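Local structure of Two-component system response regulator (Bacteroides fragilis, 2QR3) at residues I8-N12 against M55-S59; L22-F27 against L116-L121; G67-L71 against R97-A103. The protein probably acts as a two-component response regulator that controls transcription through DNA binding and an ATP-binding domain, this fragment being its receiver domain, the probable phosphoryl acceptor. One frame throughout, in Å; residues are numbered along the deposited sequence.

Contact 1: residues I8-N12 against M55-S59; sequences IVDDN and MNFTS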
ATOM      1  N   ILE A   8       4.477   3.250  -1.553  1.00 14.74           N
ATOM      2  CA  ILE A   8       3.926   2.277  -2.503  1.00 15.18           C
ATOM      3  C   ILE A   8       4.947   1.167  -2.746  1.00 15.62           C
ATOM      4  O   ILE A   8       6.118   1.443  -3.100  1.00 16.35           O
ATOM      5  CB  ILE A   8       3.512   2.974  -3.825  1.00 15.96           C
ATOM      6  CG1 ILE A   8       2.527   4.122  -3.509  1.00 19.80           C
ATOM      7  CG2 ILE A   8       2.814   2.004  -4.747  1.00 16.32           C
ATOM      8  CD1 ILE A   8       3.200   5.386  -3.465  1.00 27.13           C
ATOM      9  N   VAL A   9       4.505  -0.071  -2.563  1.00 15.50           N
ATOM     10  CA  VAL A   9       5.375  -1.230  -2.595  1.00 16.38           C
ATOM     11  C   VAL A   9       4.830  -2.101  -3.722  1.00 16.90           C
ATOM     12  O   VAL A   9       3.718  -2.637  -3.623  1.00 16.30           O
ATOM     13  CB  VAL A   9       5.311  -2.022  -1.247  1.00 17.38           C
ATOM     14  CG1 VAL A   9       6.268  -3.218  -1.280  1.00 18.08           C
ATOM     15  CG2 VAL A   9       5.573  -1.091  -0.017  1.00 15.77           C
ATOM     16  N   ASP A  10       5.611  -2.268  -4.785  1.00 17.14           N
ATOM     17  CA  ASP A  10       5.125  -3.085  -5.921  1.00 18.44           C
ATOM     18  C   ASP A  10       6.329  -3.588  -6.720  1.00 19.60           C
ATOM     19  O   ASP A  10       7.338  -2.878  -6.838  1.00 19.78           O
ATOM     20  CB  ASP A  10       4.186  -2.247  -6.805  1.00 18.59           C
ATOM     21  CG  ASP A  10       3.236  -3.110  -7.661  1.00 21.37           C
ATOM     22  OD1 ASP A  10       3.716  -3.823  -8.579  1.00 22.90           O
ATOM     23  OD2 ASP A  10       1.997  -3.094  -7.419  1.00 23.58           O
ATOM     24  N   ASP A  11       6.207  -4.811  -7.238  1.00 21.40           N
ATOM     25  CA  ASP A  11       7.232  -5.463  -8.064  1.00 22.40           C
ATOM     26  C   ASP A  11       7.287  -4.857  -9.462  1.00 22.93           C
ATOM     27  O   ASP A  11       8.296  -5.008 -10.164  1.00 24.27           O
ATOM     28  CB  ASP A  11       6.898  -6.948  -8.219  1.00 23.17           C
ATOM     29  CG  ASP A  11       7.307  -7.781  -7.008  1.00 27.96           C
ATOM     30  OD1 ASP A  11       8.116  -7.294  -6.187  1.00 32.98           O
ATOM     31  OD2 ASP A  11       6.821  -8.936  -6.913  1.00 34.11           O
ATOM     32  N   ASN A  12       6.201  -4.199  -9.862  1.00 20.94           N
ATOM     33  CA  ASN A  12       6.019  -3.730 -11.239  1.00 20.48           C
ATOM     34  C   ASN A  12       6.377  -2.260 -11.308  1.00 19.69           C
ATOM     35  O   ASN A  12       5.685  -1.405 -10.740  1.00 18.41           O
ATOM     36  CB  ASN A  12       4.575  -4.007 -11.703  1.00 20.51           C
ATOM     37  CG  ASN A  12       4.320  -3.553 -13.155  1.00 22.63           C
ATOM     38  OD1 ASN A  12       5.009  -2.675 -13.677  1.00 20.56           O
ATOM     39  ND2 ASN A  12       3.313  -4.147 -13.791  1.00 23.45           N
ATOM     40  N   MET A  55      -0.213  -7.260  -3.681  1.00 19.03           N
ATOM     41  CA  MET A  55      -0.679  -8.545  -3.174  1.00 22.38           C
ATOM     42  C   MET A  55       0.386  -9.609  -3.455  1.00 24.08           C
ATOM     43  O   MET A  55       0.493 -10.612  -2.730  1.00 25.23           O
ATOM     44  CB  MET A  55      -1.976  -8.870  -3.917  1.00 21.60           C
ATOM     45  CG  MET A  55      -2.980  -9.836  -3.336  1.00 25.75           C
ATOM     46  SD  MET A  55      -3.763  -9.459  -1.724  1.00 23.31           S
ATOM     47  CE  MET A  55      -2.642 -10.637  -0.979  1.00 18.98           C
ATOM     48  N   ASN A  56       1.168  -9.389  -4.506  1.00 24.04           N
ATOM     49  CA  ASN A  56       2.149 -10.378  -4.961  1.00 26.38           C
ATOM     50  C   ASN A  56       3.577  -9.949  -4.679  1.00 26.46           C
ATOM     51  O   ASN A  56       4.530 -10.485  -5.266  1.00 27.74           O
ATOM     52  CB  ASN A  56       1.983 -10.621  -6.462  1.00 26.68           C
ATOM     53  CG  ASN A  56       0.595 -11.100  -6.831  1.00 29.01           C
ATOM     54  OD1 ASN A  56      -0.045 -10.531  -7.727  1.00 34.99           O
ATOM     55  ND2 ASN A  56       0.114 -12.130  -6.155  1.00 31.78           N
ATOM     56  N   PHE A  57       3.741  -8.971  -3.799  1.00 26.17           N
ATOM     57  CA  PHE A  57       5.068  -8.452  -3.486  1.00 27.10           C
ATOM     58  C   PHE A  57       6.046  -9.603  -3.210  1.00 29.07           C
ATOM     59  O   PHE A  57       5.777 -10.458  -2.358  1.00 28.93           O
ATOM     60  CB  PHE A  57       5.012  -7.482  -2.287  1.00 26.65           C
ATOM     61  CG  PHE A  57       6.331  -6.837  -1.973  1.00 26.09           C
ATOM     62  CD1 PHE A  57       7.106  -6.287  -2.986  1.00 27.01           C
ATOM     63  CD2 PHE A  57       6.797  -6.787  -0.677  1.00 25.91           C
ATOM     64  CE1 PHE A  57       8.337  -5.698  -2.698  1.00 26.00           C
ATOM     65  CE2 PHE A  57       8.024  -6.200  -0.379  1.00 27.67           C
ATOM     66  CZ  PHE A  57       8.786  -5.660  -1.389  1.00 28.31           C
ATOM     67  N   THR A  58       7.178  -9.602  -3.919  1.00 30.74           N
ATOM     68  CA  THR A  58       8.240 -10.653  -3.807  1.00 32.19           C
ATOM     69  C   THR A  58       7.822 -12.058  -4.275  1.00 33.86           C
ATOM     70  O   THR A  58       8.403 -13.055  -3.832  1.00 34.33           O
ATOM     71  CB  THR A  58       8.897 -10.765  -2.374  1.00 32.16           C
ATOM     72  OG1 THR A  58       7.961 -11.338  -1.442  1.00 30.32           O
ATOM     73  CG2 THR A  58       9.383  -9.411  -1.868  1.00 30.90           C
ATOM     74  N   SER A  59       6.852 -12.138  -5.184  1.00 35.16           N
ATOM     75  CA  SER A  59       6.331 -13.436  -5.646  1.00 36.63           C
ATOM     76  C   SER A  59       7.372 -14.187  -6.479  1.00 37.45           C
ATOM     77  O   SER A  59       8.077 -13.569  -7.292  1.00 38.59           O
ATOM     78  CB  SER A  59       5.088 -13.229  -6.493  1.00 37.01           C
ATOM     79  OG  SER A  59       5.399 -12.432  -7.634  1.00 38.51           O
TER

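Contact 2: residues L22-F27 against L116-L121; sequences LLKNHF and LLETLL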
ATOM      1  N   LEU A  22      -0.098   9.669 -10.233  1.00 24.38           N
ATOM      2  CA  LEU A  22      -1.451   9.906  -9.792  1.00 23.99           C
ATOM      3  C   LEU A  22      -1.508  10.554  -8.410  1.00 25.22           C
ATOM      4  O   LEU A  22      -2.427  11.328  -8.132  1.00 26.19           O
ATOM      5  CB  LEU A  22      -2.262   8.593  -9.781  1.00 23.92           C
ATOM      6  CG  LEU A  22      -2.522   7.947 -11.144  1.00 22.91           C
ATOM      7  CD1 LEU A  22      -2.938   6.462 -10.998  1.00 21.89           C
ATOM      8  CD2 LEU A  22      -3.551   8.756 -11.963  1.00 25.21           C
ATOM      9  N   LEU A  23      -0.544  10.237  -7.535  1.00 24.73           N
ATOM     10  CA  LEU A  23      -0.666  10.637  -6.127  1.00 25.41           C
ATOM     11  C   LEU A  23       0.196  11.823  -5.721  1.00 26.64           C
ATOM     12  O   LEU A  23      -0.040  12.388  -4.639  1.00 26.79           O
ATOM     13  CB  LEU A  23      -0.371   9.437  -5.205  1.00 24.94           C
ATOM     14  CG  LEU A  23      -1.236   8.183  -5.418  1.00 24.37           C
ATOM     15  CD1 LEU A  23      -0.779   7.070  -4.439  1.00 23.08           C
ATOM     16  CD2 LEU A  23      -2.752   8.425  -5.281  1.00 23.69           C
ATOM     17  N   LYS A  24       1.200  12.136  -6.564  1.00 27.79           N
ATOM     18  CA  LYS A  24       2.209  13.227  -6.410  1.00 30.55           C
ATOM     19  C   LYS A  24       1.612  14.526  -5.861  1.00 30.91           C
ATOM     20  O   LYS A  24       2.267  15.283  -5.139  1.00 29.74           O
ATOM     21  CB  LYS A  24       2.773  13.597  -7.804  1.00 30.13           C
ATOM     22  CG  LYS A  24       4.147  13.120  -8.201  1.00 34.58           C
ATOM     23  CD  LYS A  24       4.476  13.704  -9.616  1.00 33.79           C
ATOM     24  CE  LYS A  24       5.920  13.410 -10.079  1.00 40.49           C
ATOM     25  NZ  LYS A  24       6.013  12.242 -11.021  1.00 43.54           N
ATOM     26  N   ASN A  25       0.377  14.814  -6.251  1.00 31.66           N
ATOM     27  CA  ASN A  25      -0.175  16.133  -5.965  1.00 33.24           C
ATOM     28  C   ASN A  25      -1.183  16.165  -4.844  1.00 33.01           C
ATOM     29  O   ASN A  25      -1.836  17.197  -4.598  1.00 33.49           O
ATOM     30  CB  ASN A  25      -0.710  16.776  -7.244  1.00 34.10           C
ATOM     31  CG  ASN A  25       0.260  17.769  -7.796  1.00 37.99           C
ATOM     32  OD1 ASN A  25       1.036  17.449  -8.702  1.00 43.56           O
ATOM     33  ND2 ASN A  25       0.303  18.955  -7.186  1.00 37.44           N
ATOM     34  N   HIS A  26      -1.289  15.035  -4.151  1.00 31.79           N
ATOM     35  CA  HIS A  26      -2.154  14.913  -2.998  1.00 32.03           C
ATOM     36  C   HIS A  26      -1.362  14.716  -1.728  1.00 30.73           C
ATOM     37  O   HIS A  26      -1.589  15.416  -0.731  1.00 32.00           O
ATOM     38  CB  HIS A  26      -3.187  13.806  -3.205  1.00 33.12           C
ATOM     39  CG  HIS A  26      -4.246  14.184  -4.185  1.00 36.59           C
ATOM     40  ND1 HIS A  26      -4.026  14.182  -5.544  1.00 41.10           N
ATOM     41  CD2 HIS A  26      -5.505  14.643  -4.003  1.00 40.29           C
ATOM     42  CE1 HIS A  26      -5.117  14.598  -6.165  1.00 43.25           C
ATOM     43  NE2 HIS A  26      -6.031  14.881  -5.252  1.00 43.17           N
ATOM     44  N   PHE A  27      -0.409  13.794  -1.761  1.00 28.63           N
ATOM     45  CA  PHE A  27       0.413  13.513  -0.598  1.00 26.51           C
ATOM     46  C   PHE A  27       1.646  14.388  -0.636  1.00 26.93           C
ATOM     47  O   PHE A  27       2.113  14.759  -1.714  1.00 27.42           O
ATOM     48  CB  PHE A  27       0.810  12.018  -0.550  1.00 26.01           C
ATOM     49  CG  PHE A  27      -0.344  11.097  -0.259  1.00 23.19           C
ATOM     50  CD1 PHE A  27      -0.575  10.644   1.025  1.00 23.49           C
ATOM     51  CD2 PHE A  27      -1.205  10.693  -1.278  1.00 21.24           C
ATOM     52  CE1 PHE A  27      -1.684   9.782   1.294  1.00 22.79           C
ATOM     53  CE2 PHE A  27      -2.278   9.848  -1.020  1.00 21.28           C
ATOM     54  CZ  PHE A  27      -2.513   9.396   0.271  1.00 23.23           C
ATOM     55  N   LEU A 116      -8.901   4.797  -6.588  1.00 24.29           N
ATOM     56  CA  LEU A 116      -7.604   4.530  -5.965  1.00 22.34           C
ATOM     57  C   LEU A 116      -7.267   5.654  -5.013  1.00 22.06           C
ATOM     58  O   LEU A 116      -6.922   5.411  -3.862  1.00 21.15           O
ATOM     59  CB  LEU A 116      -6.500   4.374  -7.040  1.00 21.97           C
ATOM     60  CG  LEU A 116      -5.064   4.339  -6.562  1.00 21.03           C
ATOM     61  CD1 LEU A 116      -4.768   3.120  -5.686  1.00 23.23           C
ATOM     62  CD2 LEU A 116      -4.093   4.372  -7.741  1.00 22.85           C
ATOM     63  N   LEU A 117      -7.389   6.888  -5.484  1.00 21.85           N
ATOM     64  CA  LEU A 117      -7.044   8.041  -4.649  1.00 22.63           C
ATOM     65  C   LEU A 117      -7.925   8.063  -3.410  1.00 22.48           C
ATOM     66  O   LEU A 117      -7.436   8.255  -2.287  1.00 21.74           O
ATOM     67  CB  LEU A 117      -7.170   9.352  -5.430  1.00 21.95           C
ATOM     68  CG  LEU A 117      -6.947  10.659  -4.647  1.00 24.23           C
ATOM     69  CD1 LEU A 117      -5.576  10.732  -3.928  1.00 24.52           C
ATOM     70  CD2 LEU A 117      -7.157  11.835  -5.613  1.00 25.15           C
ATOM     71  N   GLU A 118      -9.225   7.881  -3.634  1.00 23.29           N
ATOM     72  CA  GLU A 118     -10.212   7.973  -2.567  1.00 23.60           C
ATOM     73  C   GLU A 118     -10.013   6.944  -1.487  1.00 22.64           C
ATOM     74  O   GLU A 118     -10.103   7.274  -0.302  1.00 22.52           O
ATOM     75  CB  GLU A 118     -11.623   7.921  -3.131  1.00 24.83           C
ATOM     76  CG  GLU A 118     -11.895   9.198  -3.935  1.00 29.97           C
ATOM     77  CD  GLU A 118     -13.366   9.459  -4.192  1.00 37.44           C
ATOM     78  OE1 GLU A 118     -14.196   8.536  -4.006  1.00 41.72           O
ATOM     79  OE2 GLU A 118     -13.670  10.603  -4.594  1.00 40.26           O
ATOM     80  N   THR A 119      -9.725   5.708  -1.894  1.00 20.97           N
ATOM     81  CA  THR A 119      -9.422   4.620  -0.936  1.00 20.19           C
ATOM     82  C   THR A 119      -8.222   4.983  -0.091  1.00 19.97           C
ATOM     83  O   THR A 119      -8.230   4.746   1.117  1.00 19.47           O
ATOM     84  CB  THR A 119      -9.228   3.280  -1.661  1.00 20.81           C
ATOM     85  OG1 THR A 119     -10.441   2.945  -2.363  1.00 20.21           O
ATOM     86  CG2 THR A 119      -8.851   2.140  -0.704  1.00 20.07           C
ATOM     87  N   LEU A 120      -7.192   5.561  -0.730  1.00 18.92           N
ATOM     88  CA  LEU A 120      -5.940   5.861  -0.013  1.00 19.54           C
ATOM     89  C   LEU A 120      -6.142   7.052   0.921  1.00 19.77           C
ATOM     90  O   LEU A 120      -5.712   7.016   2.051  1.00 20.74           O
ATOM     91  CB  LEU A 120      -4.793   6.136  -0.987  1.00 19.50           C
ATOM     92  CG  LEU A 120      -4.334   4.874  -1.711  1.00 19.24           C
ATOM     93  CD1 LEU A 120      -3.472   5.261  -2.965  1.00 20.23           C
ATOM     94  CD2 LEU A 120      -3.586   3.912  -0.752  1.00 19.10           C
ATOM     95  N   LEU A 121      -6.815   8.089   0.445  1.00 20.53           N
ATOM     96  CA  LEU A 121      -7.137   9.220   1.341  1.00 21.39           C
ATOM     97  C   LEU A 121      -7.962   8.765   2.532  1.00 20.90           C
ATOM     98  O   LEU A 121      -7.657   9.138   3.686  1.00 21.61           O
ATOM     99  CB  LEU A 121      -7.856  10.339   0.595  1.00 21.79           C
ATOM    100  CG  LEU A 121      -7.128  10.997  -0.584  1.00 25.09           C
ATOM    101  CD1 LEU A 121      -8.053  11.915  -1.379  1.00 27.99           C
ATOM    102  CD2 LEU A 121      -5.915  11.780  -0.126  1.00 26.94           C
TER

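Contact 3: residues G67-L71 against R97-A103; sequences GLFWL and RGIKEGA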
ATOM      1  N   GLY A  67       1.972 -10.900  -0.421  1.00 31.36           N
ATOM      2  CA  GLY A  67       1.319  -9.756   0.209  1.00 29.12           C
ATOM      3  C   GLY A  67       0.857  -9.995   1.626  1.00 27.78           C
ATOM      4  O   GLY A  67       1.031  -9.123   2.487  1.00 27.99           O
ATOM      5  N   LEU A  68       0.254 -11.161   1.883  1.00 26.50           N
ATOM      6  CA  LEU A  68      -0.286 -11.416   3.228  1.00 25.13           C
ATOM      7  C   LEU A  68       0.824 -11.493   4.272  1.00 24.45           C
ATOM      8  O   LEU A  68       0.709 -10.972   5.375  1.00 22.33           O
ATOM      9  CB  LEU A  68      -1.158 -12.667   3.238  1.00 25.18           C
ATOM     10  CG  LEU A  68      -2.412 -12.516   2.371  1.00 25.43           C
ATOM     11  CD1 LEU A  68      -3.090 -13.867   2.219  1.00 25.26           C
ATOM     12  CD2 LEU A  68      -3.347 -11.470   3.024  1.00 23.26           C
ATOM     13  N   PHE A  69       1.921 -12.141   3.895  1.00 24.62           N
ATOM     14  CA  PHE A  69       3.107 -12.170   4.748  1.00 24.97           C
ATOM     15  C   PHE A  69       3.596 -10.766   5.106  1.00 24.52           C
ATOM     16  O   PHE A  69       3.824 -10.441   6.283  1.00 23.64           O
ATOM     17  CB  PHE A  69       4.220 -12.951   4.048  1.00 26.60           C
ATOM     18  CG  PHE A  69       5.532 -12.843   4.749  1.00 29.24           C
ATOM     19  CD1 PHE A  69       5.842 -13.697   5.804  1.00 32.22           C
ATOM     20  CD2 PHE A  69       6.434 -11.859   4.391  1.00 30.24           C
ATOM     21  CE1 PHE A  69       7.058 -13.584   6.476  1.00 33.14           C
ATOM     22  CE2 PHE A  69       7.643 -11.723   5.062  1.00 32.76           C
ATOM     23  CZ  PHE A  69       7.951 -12.594   6.107  1.00 31.05           C
ATOM     24  N   TRP A  70       3.741  -9.914   4.091  1.00 24.33           N
ATOM     25  CA  TRP A  70       4.221  -8.540   4.314  1.00 23.90           C
ATOM     26  C   TRP A  70       3.233  -7.681   5.088  1.00 23.02           C
ATOM     27  O   TRP A  70       3.613  -6.840   5.901  1.00 21.88           O
ATOM     28  CB  TRP A  70       4.628  -7.900   2.970  1.00 25.90           C
ATOM     29  CG  TRP A  70       5.855  -8.556   2.437  1.00 27.52           C
ATOM     30  CD1 TRP A  70       5.950  -9.406   1.351  1.00 29.20           C
ATOM     31  CD2 TRP A  70       7.165  -8.483   3.004  1.00 28.47           C
ATOM     32  NE1 TRP A  70       7.260  -9.825   1.194  1.00 30.85           N
ATOM     33  CE2 TRP A  70       8.018  -9.279   2.201  1.00 30.36           C
ATOM     34  CE3 TRP A  70       7.707  -7.797   4.093  1.00 29.15           C
ATOM     35  CZ2 TRP A  70       9.384  -9.417   2.471  1.00 30.78           C
ATOM     36  CZ3 TRP A  70       9.059  -7.936   4.361  1.00 30.15           C
ATOM     37  CH2 TRP A  70       9.882  -8.746   3.562  1.00 28.90           C
ATOM     38  N   LEU A  71       1.942  -7.901   4.856  1.00 21.41           N
ATOM     39  CA  LEU A  71       0.927  -7.195   5.647  1.00 20.58           C
ATOM     40  C   LEU A  71       1.155  -7.509   7.113  1.00 20.96           C
ATOM     41  O   LEU A  71       1.125  -6.631   7.986  1.00 20.14           O
ATOM     42  CB  LEU A  71      -0.490  -7.664   5.226  1.00 20.26           C
ATOM     43  CG  LEU A  71      -1.659  -7.409   6.182  1.00 21.57           C
ATOM     44  CD1 LEU A  71      -1.991  -5.904   6.271  1.00 20.76           C
ATOM     45  CD2 LEU A  71      -2.868  -8.195   5.628  1.00 20.32           C
ATOM     46  N   ARG A  97      -9.164 -12.158   2.316  1.00 16.43           N
ATOM     47  CA  ARG A  97      -8.486 -12.741   3.485  1.00 17.70           C
ATOM     48  C   ARG A  97      -7.622 -11.688   4.175  1.00 16.93           C
ATOM     49  O   ARG A  97      -7.565 -11.641   5.410  1.00 17.32           O
ATOM     50  CB  ARG A  97      -7.650 -13.952   3.071  1.00 19.39           C
ATOM     51  CG  ARG A  97      -6.900 -14.611   4.204  1.00 22.09           C
ATOM     52  CD  ARG A  97      -6.242 -15.868   3.665  1.00 29.04           C
ATOM     53  NE  ARG A  97      -5.028 -16.151   4.414  1.00 36.73           N
ATOM     54  CZ  ARG A  97      -4.153 -17.098   4.088  1.00 40.85           C
ATOM     55  NH1 ARG A  97      -4.371 -17.874   3.026  1.00 39.12           N
ATOM     56  NH2 ARG A  97      -3.064 -17.268   4.836  1.00 42.22           N
ATOM     57  N   GLY A  98      -6.975 -10.829   3.380  1.00 15.85           N
ATOM     58  CA  GLY A  98      -6.220  -9.686   3.943  1.00 16.64           C
ATOM     59  C   GLY A  98      -7.043  -8.803   4.876  1.00 16.51           C
ATOM     60  O   GLY A  98      -6.569  -8.432   5.964  1.00 17.30           O
ATOM     61  N   ILE A  99      -8.257  -8.439   4.450  1.00 15.36           N
ATOM     62  CA  ILE A  99      -9.170  -7.647   5.285  1.00 14.74           C
ATOM     63  C   ILE A  99      -9.405  -8.408   6.604  1.00 15.64           C
ATOM     64  O   ILE A  99      -9.374  -7.846   7.714  1.00 15.86           O
ATOM     65  CB  ILE A  99     -10.536  -7.387   4.585  1.00 14.81           C
ATOM     66  CG1 ILE A  99     -10.318  -6.587   3.275  1.00 14.09           C
ATOM     67  CG2 ILE A  99     -11.538  -6.719   5.569  1.00 14.83           C
ATOM     68  CD1 ILE A  99      -9.478  -5.298   3.438  1.00 13.78           C
ATOM     69  N   LYS A 100      -9.677  -9.694   6.480  1.00 15.30           N
ATOM     70  CA  LYS A 100      -9.891 -10.523   7.698  1.00 18.03           C
ATOM     71  C   LYS A 100      -8.686 -10.472   8.631  1.00 19.37           C
ATOM     72  O   LYS A 100      -8.832 -10.554   9.865  1.00 21.02           O
ATOM     73  CB  LYS A 100     -10.149 -11.973   7.315  1.00 17.49           C
ATOM     74  CG  LYS A 100     -11.499 -12.160   6.658  1.00 17.24           C
ATOM     75  CD  LYS A 100     -11.611 -13.554   6.056  1.00 18.26           C
ATOM     76  CE  LYS A 100     -12.905 -13.630   5.272  1.00 19.24           C
ATOM     77  NZ  LYS A 100     -13.114 -15.025   4.747  1.00 17.37           N
ATOM     78  N   GLU A 101      -7.514 -10.335   8.040  1.00 20.32           N
ATOM     79  CA  GLU A 101      -6.244 -10.412   8.776  1.00 22.41           C
ATOM     80  C   GLU A 101      -5.697  -9.017   9.117  1.00 23.05           C
ATOM     81  O   GLU A 101      -4.540  -8.871   9.540  1.00 24.53           O
ATOM     82  CB  GLU A 101      -5.223 -11.259   8.006  1.00 23.17           C
ATOM     83  CG  GLU A 101      -5.639 -12.768   7.838  1.00 23.63           C
ATOM     84  CD  GLU A 101      -4.622 -13.632   7.079  1.00 26.04           C
ATOM     85  OE1 GLU A 101      -3.556 -13.127   6.601  1.00 28.27           O
ATOM     86  OE2 GLU A 101      -4.875 -14.856   6.978  1.00 28.18           O
ATOM     87  N   GLY A 102      -6.519  -7.990   8.891  1.00 22.02           N
ATOM     88  CA  GLY A 102      -6.276  -6.657   9.434  1.00 21.67           C
ATOM     89  C   GLY A 102      -5.829  -5.579   8.445  1.00 21.13           C
ATOM     90  O   GLY A 102      -5.510  -4.465   8.869  1.00 21.95           O
ATOM     91  N   ALA A 103      -5.783  -5.886   7.142  1.00 18.85           N
ATOM     92  CA  ALA A 103      -5.613  -4.825   6.131  1.00 17.20           C
ATOM     93  C   ALA A 103      -6.730  -3.771   6.234  1.00 16.90           C
ATOM     94  O   ALA A 103      -7.889  -4.105   6.490  1.00 16.45           O
ATOM     95  CB  ALA A 103      -5.589  -5.428   4.713  1.00 17.18           C
TER

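Contact 1: residues I8-N12 against M55-S59
Asp-11 and Phe-57 come closest along the two backbones, their CA atoms 5.9 Å apart, where the chain leaving strand 5-9 passes the loop 55-59, itself folded into a type II turn from Asn-56 to Ser-59. The carboxylate of Asp-11 reaches over to the backbone N of Thr-58 and is held there by two weak hydrogen bonds. The one from Thr-58 N to Asp-11 OD1 is long, 3.4 Å, but nearly straight. That from Thr-58 N to Asp-11 OD2 is shorter, 3.1 Å, and strongly bent. A single N-H is thus shared unequally by both oxygens. Beneath this polar pair, Val-9 CG1 drops onto the Phe-57 ring as a CH-pi contact, 3.3 Å from the ring centroid and only 4° off its normal. Phe-57 turns CG anti to the backbone N (chi1 -176°), which brings its ring under that methyl; Thr-58 CG2 covers the opposite face, so the ring is clamped between two methyls. On the strand side, Asp-10 OD1 accepts Asn-12 N at 2.8 Å through its anti lone pair, forming an Asx turn, while Asp-10 OD2 pairs with Lys-109. Asp-54, the predicted phosphorylation site, accepts from the backbone N of both Asp-11 and Asn-56 and ties the two segments together. Asp-11 OD2 also lies 3.2 Å from Asn-56 O, a meeting of two acceptors. Such a cluster of oxygens beside the predicted phosphoacceptor is consistent with the magnesium site of related receiver domains, where a cation would bring these acceptors together.

Contact 2: residues L22-F27 against L116-L121
Leu-117 takes the largest share of this contact, and both its methyls touch the His-26 imidazole. CD2 lies over one face of that ring, shifted toward the rim and 21° off the normal, a CH-pi contact. Its closest approach is Leu-117 CD2 to His-26 NE2 at 3.3 Å. Leu-117 CD1, against His-26 CG, also packs on Leu-23 CD2, 3.9 Å away, the two leucines lying alongside each other and pointing opposite ways. Both branches come within reach because Leu-117 holds CG anti to the backbone N (chi1 175°), swinging its fork across to segment 22-27. Leu-23 CD1 makes the closer approach to Leu-120 CD1, 3.6 Å, with Leu-23 CD2 also beside it and the two side chains roughly perpendicular. One residue earlier in each segment, Leu-22 CD1 touches Leu-116 CD2 at 4.0 Å. The Phe-27 ring closes the other end of the row, its CZ lying 4.2 Å from both Leu-120 CB and Leu-121 CD2. What sets this ring and the histidine is the backbone from Leu-23 to Phe-27: Leu-23 O accepts from His-26 N (3.0 Å) and from Phe-27 N, and the same oxygen lies in the plane of the Phe-27 ring, at its edge. The chain is thereby turned so that both aromatic side chains reach helix 113-124, the imidazole at the protein surface and the phenyl ring in the interior. Ile-6 of strand 5-9 underlies Leu-23, Phe-27 and Leu-120, and Leu-3 adjoins Phe-27 and Leu-121. Trp-111 flanks Leu-22 and Leu-116, the latter also resting on Val-107 and Leu-52, so helices 13-23 and 113-124 pack side by side on one face of the parallel sheet.

Contact 3: residues G67-L71 against R97-A103
Gly-98 O, in van der Waals contact with Leu-71 CD2 at 3.7 Å, is gripped by two backbone donors of its own segment: Ala-103 N at 2.9 Å and, more weakly, Glu-101 N at 3.0 Å. Together with Gly-102 N to Ile-99 O, the first of these bonds makes a Schellman motif that ends helix 92-100, with Gly-102 at positive phi as its C-prime residue. The turn lays Ala-103 against Leu-71, whose CD1 is 3.9 Å from Ala-103 CB. With CG anti to the backbone N (chi1 161°), Leu-71 straddles the helix end, CD2 at the Gly-98 carbonyl and both methyls against Ala-103. Leu-68, one turn earlier, comes up against the bare backbone of Gly-98, with CD2 3.5 Å from Gly-98 CA. Its CD1 lies over one face of the Arg-97 guanidinium, toward the rim and 3.7 Å from NE. That flat group is fixed by a salt bridge from the last turn of the helix to the residue after it: Arg-97 NE donates to Glu-101 OE2 at 2.9 Å, nearly straight (164°), in the guanidinium plane but from 46° above the carboxylate plane. Glu-101 OE1 meanwhile brushes Leu-68 CD2. The ion pair at the surface therefore covers the edge of the apolar packing, while Val-83 and Leu-85 of strand 83-88 receive Leu-71 and Ala-103 beneath it. Helix 67-77, strand 83-88 and helix 92-100 follow one another as in the alternating beta/alpha CheY-like receiver fold, and here the two helices pack together through Leu-68 and Leu-71.

In the fold
The three contacts belong to one receiver domain, a five-stranded parallel sheet with helices on its two faces. Contacts 1 and 2 have centres about 19 Å apart, on opposite sides of the chain's centre; their segments alternate in sequence, strand 5-9 of one running on into helix 13-23 of the other. Contact 3 follows contact 1 in the chain, is nested inside the loop closed by contact 2, and lies about 21 Å from it, centre to centre. Contacts 1 and 3 touch: Met-55 O meets Gly-67 N, and Phe-57 and Thr-58 meet Trp-70. Helix 67-77 is thereby joined to the loop beside the predicted phosphorylation site, whereas contact 2 fastens the first and last helices together.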